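Local coordinates for carbonic anhydrase (Porphyridium purpureum, PDB 1DDZ), which probably catalyses the reversible, zinc-dependent interconversion of hydrogencarbonate and carbon dioxide, as other beta-class carbonic anhydrases do, at residues L147-W151 against M361-S365. Residues are numbered along the deposited sequence; the frame is centred on the assembly and turned at random.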
ATOM      1  N   LEU A 147      13.784  -4.088   0.591  1.00 10.69           N
ATOM      2  CA  LEU A 147      12.469  -3.431   0.657  1.00 11.00           C
ATOM      3  C   LEU A 147      12.195  -2.478  -0.512  1.00  9.30           C
ATOM      4  O   LEU A 147      11.197  -2.619  -1.219  1.00  8.48           O
ATOM      5  CB  LEU A 147      12.351  -2.652   1.975  1.00 10.13           C
ATOM      6  CG  LEU A 147      11.157  -1.807   2.497  1.00 17.39           C
ATOM      7  CD1 LEU A 147      10.712  -0.696   1.566  1.00  8.38           C
ATOM      8  CD2 LEU A 147      10.006  -2.683   2.826  1.00 20.63           C
ATOM      9  N   ILE A 148      13.056  -1.482  -0.675  1.00  9.35           N
ATOM     10  CA  ILE A 148      12.878  -0.495  -1.720  1.00 10.67           C
ATOM     11  C   ILE A 148      12.854  -1.021  -3.164  1.00 14.56           C
ATOM     12  O   ILE A 148      12.297  -0.358  -4.046  1.00 14.18           O
ATOM     13  CB  ILE A 148      13.904   0.633  -1.592  1.00 11.87           C
ATOM     14  CG1 ILE A 148      13.482   1.807  -2.479  1.00  7.00           C
ATOM     15  CG2 ILE A 148      15.296   0.121  -1.940  1.00 11.25           C
ATOM     16  CD1 ILE A 148      14.270   3.028  -2.241  1.00 10.52           C
ATOM     17  N   ASP A 149      13.424  -2.199  -3.417  1.00 10.81           N
ATOM     18  CA  ASP A 149      13.413  -2.728  -4.782  1.00  8.89           C
ATOM     19  C   ASP A 149      11.987  -3.040  -5.231  1.00  9.94           C
ATOM     20  O   ASP A 149      11.672  -2.981  -6.423  1.00 10.76           O
ATOM     21  CB  ASP A 149      14.284  -3.977  -4.880  1.00 10.37           C
ATOM     22  CG  ASP A 149      15.577  -3.719  -5.589  1.00 11.53           C
ATOM     23  OD1 ASP A 149      15.729  -2.640  -6.204  1.00 15.04           O
ATOM     24  OD2 ASP A 149      16.454  -4.600  -5.546  1.00 15.05           O
ATOM     25  N   ASN A 150      11.105  -3.313  -4.263  1.00  9.41           N
ATOM     26  CA  ASN A 150       9.698  -3.609  -4.556  1.00  7.00           C
ATOM     27  C   ASN A 150       8.990  -2.326  -5.005  1.00  7.23           C
ATOM     28  O   ASN A 150       8.101  -2.339  -5.850  1.00  7.78           O
ATOM     29  CB  ASN A 150       9.029  -4.220  -3.333  1.00  8.68           C
ATOM     30  CG  ASN A 150       9.692  -5.520  -2.890  1.00 11.34           C
ATOM     31  OD1 ASN A 150       9.627  -6.537  -3.576  1.00 14.75           O
ATOM     32  ND2 ASN A 150      10.335  -5.488  -1.733  1.00  7.00           N
ATOM     33  N   TRP A 151       9.430  -1.194  -4.470  1.00 11.14           N
ATOM     34  CA  TRP A 151       8.880   0.098  -4.855  1.00 11.53           C
ATOM     35  C   TRP A 151       9.390   0.355  -6.280  1.00 11.03           C
ATOM     36  O   TRP A 151       8.625   0.684  -7.183  1.00 12.54           O
ATOM     37  CB  TRP A 151       9.408   1.193  -3.910  1.00 10.24           C
ATOM     38  CG  TRP A 151       8.851   2.564  -4.182  1.00 11.50           C
ATOM     39  CD1 TRP A 151       9.457   3.577  -4.868  1.00  9.29           C
ATOM     40  CD2 TRP A 151       7.574   3.071  -3.759  1.00  7.49           C
ATOM     41  NE1 TRP A 151       8.636   4.681  -4.899  1.00  9.12           N
ATOM     42  CE2 TRP A 151       7.478   4.399  -4.225  1.00  8.94           C
ATOM     43  CE3 TRP A 151       6.506   2.528  -3.026  1.00  7.73           C
ATOM     44  CZ2 TRP A 151       6.355   5.199  -3.980  1.00  8.89           C
ATOM     45  CZ3 TRP A 151       5.390   3.322  -2.785  1.00 11.74           C
ATOM     46  CH2 TRP A 151       5.327   4.644  -3.263  1.00  9.13           C
ATOM     47  N   MET A 361       4.476   1.542   2.611  1.00 11.72           N
ATOM     48  CA  MET A 361       5.593   1.384   1.674  1.00  8.74           C
ATOM     49  C   MET A 361       6.176   2.689   1.172  1.00  7.00           C
ATOM     50  O   MET A 361       7.397   2.783   0.996  1.00 10.34           O
ATOM     51  CB  MET A 361       5.218   0.483   0.488  1.00  7.45           C
ATOM     52  CG  MET A 361       5.101  -0.991   0.843  1.00  8.10           C
ATOM     53  SD  MET A 361       6.694  -1.722   1.293  1.00 16.03           S
ATOM     54  CE  MET A 361       7.506  -1.770  -0.338  1.00  7.00           C
ATOM     55  N   SER A 362       5.346   3.697   0.935  1.00  7.00           N
ATOM     56  CA  SER A 362       5.887   4.987   0.497  1.00  7.00           C
ATOM     57  C   SER A 362       6.838   5.534   1.573  1.00  7.00           C
ATOM     58  O   SER A 362       7.921   6.028   1.277  1.00  7.00           O
ATOM     59  CB  SER A 362       4.765   5.992   0.208  1.00  7.17           C
ATOM     60  OG  SER A 362       5.315   7.252  -0.138  1.00 10.35           O
ATOM     61  N   PHE A 363       6.410   5.465   2.830  1.00  7.90           N
ATOM     62  CA  PHE A 363       7.216   5.902   3.972  1.00  7.40           C
ATOM     63  C   PHE A 363       8.460   4.999   4.148  1.00  7.99           C
ATOM     64  O   PHE A 363       9.598   5.493   4.227  1.00  7.00           O
ATOM     65  CB  PHE A 363       6.317   5.936   5.248  1.00  7.00           C
ATOM     66  CG  PHE A 363       7.058   5.752   6.548  1.00  7.00           C
ATOM     67  CD1 PHE A 363       6.755   4.672   7.371  1.00  7.00           C
ATOM     68  CD2 PHE A 363       8.049   6.637   6.945  1.00  7.00           C
ATOM     69  CE1 PHE A 363       7.432   4.466   8.576  1.00  7.00           C
ATOM     70  CE2 PHE A 363       8.741   6.442   8.148  1.00  8.55           C
ATOM     71  CZ  PHE A 363       8.424   5.350   8.964  1.00  8.81           C
ATOM     72  N   LEU A 364       8.255   3.679   4.180  1.00  9.31           N
ATOM     73  CA  LEU A 364       9.363   2.732   4.352  1.00  7.00           C
ATOM     74  C   LEU A 364      10.451   2.815   3.281  1.00  9.77           C
ATOM     75  O   LEU A 364      11.648   2.736   3.587  1.00 13.89           O
ATOM     76  CB  LEU A 364       8.821   1.317   4.448  1.00  7.00           C
ATOM     77  CG  LEU A 364       7.937   1.045   5.657  1.00  8.30           C
ATOM     78  CD1 LEU A 364       7.260  -0.310   5.532  1.00  7.00           C
ATOM     79  CD2 LEU A 364       8.780   1.134   6.927  1.00  7.00           C
ATOM     80  N   SER A 365      10.045   3.020   2.031  1.00  9.58           N
ATOM     81  CA  SER A 365      10.990   3.127   0.917  1.00  8.96           C
ATOM     82  C   SER A 365      11.876   4.354   1.049  1.00  8.67           C
ATOM     83  O   SER A 365      13.081   4.274   0.824  1.00  7.63           O
ATOM     84  CB  SER A 365      10.240   3.103  -0.424  1.00  7.00           C
ATOM     85  OG  SER A 365       9.546   1.858  -0.578  1.00  9.70           O
TER
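This is a buried, largely apolar contact between the first turns of two helices, 147-161 and 361-373, and it joins the two carbonic anhydrase repeats of a single chain. Each repeat carries its own zinc site and its own sheet, so the contact illustrates how tandem copies of the beta-class fold pack as the two halves of a pseudo-dimer. The axes of the two short segments cross at -126° and approach no closer than 9.4 Å, although Ile148 CA and Ser365 CA come within 4.9 Å.

Such a close approach suits a small residue, and Ser365 provides it. Trp151 lies on one side of its hydroxyl and Leu147 on another, with Trp151 CB 3.4 Å and Leu147 CD1 3.5 Å from Ser365 OG, while Ser365 CB lies over a face of the indole. Trp151 CZ3 reaches to 3.7 Å from Ser362 CA. Met361 curls over the junction, placing its SD 3.8 Å from Leu147 CD2 and its CE 4.2 Å from Asn150 CB; Leu147 CD1 also meets Leu364 CB at 4.0 Å.

Trp151 NE1 donates a hydrogen bond to Ile98 O within its own repeat; the Trp151 side chain lies about 10 Å from a bound zinc ion. Asn150 ND2 bonds both Leu147 O (3.0 Å) and Ser195 of the second subunit, which thus also reaches this contact.

No hydrogen bond links the two segments, though Ile148 N bonds Gln368 OE1 further along helix 361-373. Ser365 OG turns back to Met361 O, 2.8 Å away in its own helix; between the segments themselves, cohesion rests on van der Waals fit, with 380 Å² buried, both sides summed.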